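Local structure of dTDP-4-dehydrorhamnose 3,5-epimerase (Sulfolobus tokodaii, 2B9U) at the interface of chains A and B. The protein catalyses the 3,5-epimerisation of dTDP-4-dehydro-6-deoxy-alpha-D-glucose to dTDP-4-dehydro-beta-L-rhamnose, a step on the pathway to dTDP-L-rhamnose. Coordinates in Å, arbitrary orientation; residue numbers count along the deposited sequence, not the author numbering. Chains: chain A/B, hypothetical dTDP-4-dehydrorhamnose 3,5-epimerase.

The interface of chains A and B. Residues chain A 44, 47-48, 131; chain B 30-31, 47, 131.
An antiparallel beta bridge joins A:Thr47, in strand 44-52 of one cupin-type jelly-roll subunit, to B:Phe31, in strand 25-32 of the other, so that a sheet continues across the two-fold dimer interface. A:Thr47 N donates to B:Phe31 O at 2.9 Å, nearly straight at the hydrogen (166°). In return, A:Thr47 O accepts two hydrogen bonds, from B:Phe31 N at 3.2 Å and from B:Val30 N at 2.8 Å. Both donors lie in the carbonyl plane; B:Phe31 N uses a lone pair, and both bonds are bent at the hydrogen. B:Val30 rests CB against the same oxygen and turns CG2 towards the backbone of A:Asn48. A:Thr47 lies over one face of the B:Phe31 ring, its backbone N above the centre and its CB above the CE2 rim, 3.5 Å from CE2. The phenylalanine chi1 of 81° sets CG between the backbone N and carbonyl carbon and swings the ring along the partner strand, where CZ reaches A:Val44 CG1 at 4.0 Å. Within its own chain, CD2 of this ring sits over the face of B:Phe131. The A:Thr47 methyl, CG2, meets the rim of B:Phe131 at CE1 (4.0 Å), and B:Thr47 CG2 meets A:Phe131 in the two-fold related contact. Between these twin contacts the two Phe131 rings approach through their CE1 atoms, 4.0 Å apart. An alanine at B:Phe31 would keep the backbone bonds but would probably strip A:Thr47 and A:Val44 of their aromatic packing and leave B:Phe131 less firmly braced. Backbone pairing and this apolar packing, repeated by the two-fold, help hold the homodimer together.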
loop_
_atom_site.group_PDB
_atom_site.type_symbol
_atom_site.label_atom_id
_atom_site.label_comp_id
_atom_site.label_asym_id
_atom_site.label_seq_id
_atom_site.Cartn_x
_atom_site.Cartn_y
_atom_site.Cartn_z
ATOM N N VAL A 44 1.695 3.147 10.752
ATOM C CA VAL A 44 0.693 3.490 9.757
ATOM C C VAL A 44 -0.698 3.189 10.324
ATOM O O VAL A 44 -0.925 2.123 10.893
ATOM C CB VAL A 44 0.941 2.727 8.418
ATOM C CG1 VAL A 44 -0.182 2.990 7.415
ATOM C CG2 VAL A 44 2.308 3.142 7.796
ATOM N N THR A 47 -4.390 3.767 5.027
ATOM C CA THR A 47 -3.770 3.761 3.695
ATOM C C THR A 47 -4.797 4.207 2.656
ATOM O O THR A 47 -5.926 3.692 2.603
ATOM C CB THR A 47 -3.113 2.391 3.388
ATOM O OG1 THR A 47 -2.081 2.162 4.348
ATOM C CG2 THR A 47 -2.482 2.333 1.984
ATOM N N ASN A 48 -4.431 5.204 1.867
ATOM C CA ASN A 48 -5.277 5.669 0.765
ATOM C C ASN A 48 -4.637 5.359 -0.588
ATOM O O ASN A 48 -3.438 5.079 -0.657
ATOM C CB ASN A 48 -5.519 7.180 0.868
ATOM C CG ASN A 48 -6.400 7.570 2.058
ATOM O OD1 ASN A 48 -7.096 6.741 2.628
ATOM N ND2 ASN A 48 -6.390 8.846 2.403
ATOM N N PHE A 131 0.606 6.146 2.698
ATOM C CA PHE A 131 0.595 5.499 4.005
ATOM C C PHE A 131 0.512 6.600 5.041
ATOM O O PHE A 131 1.402 7.464 5.111
ATOM C CB PHE A 131 1.824 4.624 4.232
ATOM C CG PHE A 131 2.037 3.592 3.168
ATOM C CD1 PHE A 131 1.283 2.422 3.155
ATOM C CD2 PHE A 131 3.002 3.782 2.183
ATOM C CE1 PHE A 131 1.490 1.455 2.161
ATOM C CE2 PHE A 131 3.209 2.835 1.187
ATOM C CZ PHE A 131 2.453 1.665 1.182
ATOM N N VAL B 30 -8.193 2.763 1.304
ATOM C CA VAL B 30 -7.894 1.341 1.195
ATOM C C VAL B 30 -8.105 0.615 2.525
ATOM O O VAL B 30 -8.900 -0.334 2.598
ATOM C CB VAL B 30 -6.454 1.103 0.645
ATOM C CG1 VAL B 30 -6.110 -0.373 0.648
ATOM C CG2 VAL B 30 -6.313 1.680 -0.768
ATOM N N PHE B 31 -7.390 1.028 3.569
ATOM C CA PHE B 31 -7.735 0.560 4.920
ATOM C C PHE B 31 -7.697 1.684 5.937
ATOM O O PHE B 31 -6.930 2.624 5.798
ATOM C CB PHE B 31 -6.919 -0.681 5.364
ATOM C CG PHE B 31 -5.542 -0.373 5.879
ATOM C CD1 PHE B 31 -5.356 0.091 7.177
ATOM C CD2 PHE B 31 -4.424 -0.584 5.071
ATOM C CE1 PHE B 31 -4.084 0.398 7.665
ATOM C CE2 PHE B 31 -3.143 -0.312 5.547
ATOM C CZ PHE B 31 -2.967 0.198 6.856
ATOM N N THR B 47 4.409 -3.713 4.525
ATOM C CA THR B 47 3.767 -3.732 3.208
ATOM C C THR B 47 4.794 -4.127 2.169
ATOM O O THR B 47 5.861 -3.521 2.097
ATOM C CB THR B 47 3.127 -2.376 2.880
ATOM O OG1 THR B 47 2.140 -2.093 3.874
ATOM C CG2 THR B 47 2.447 -2.390 1.538
ATOM N N PHE B 131 -0.474 -6.186 2.419
ATOM C CA PHE B 131 -0.403 -5.558 3.763
ATOM C C PHE B 131 -0.275 -6.658 4.806
ATOM O O PHE B 131 -1.138 -7.525 4.902
ATOM C CB PHE B 131 -1.640 -4.707 4.050
ATOM C CG PHE B 131 -1.875 -3.617 3.029
ATOM C CD1 PHE B 131 -1.057 -2.481 3.001
ATOM C CD2 PHE B 131 -2.900 -3.739 2.080
ATOM C CE1 PHE B 131 -1.289 -1.450 2.047
ATOM C CE2 PHE B 131 -3.139 -2.736 1.124
ATOM C CZ PHE B 131 -2.330 -1.581 1.113
#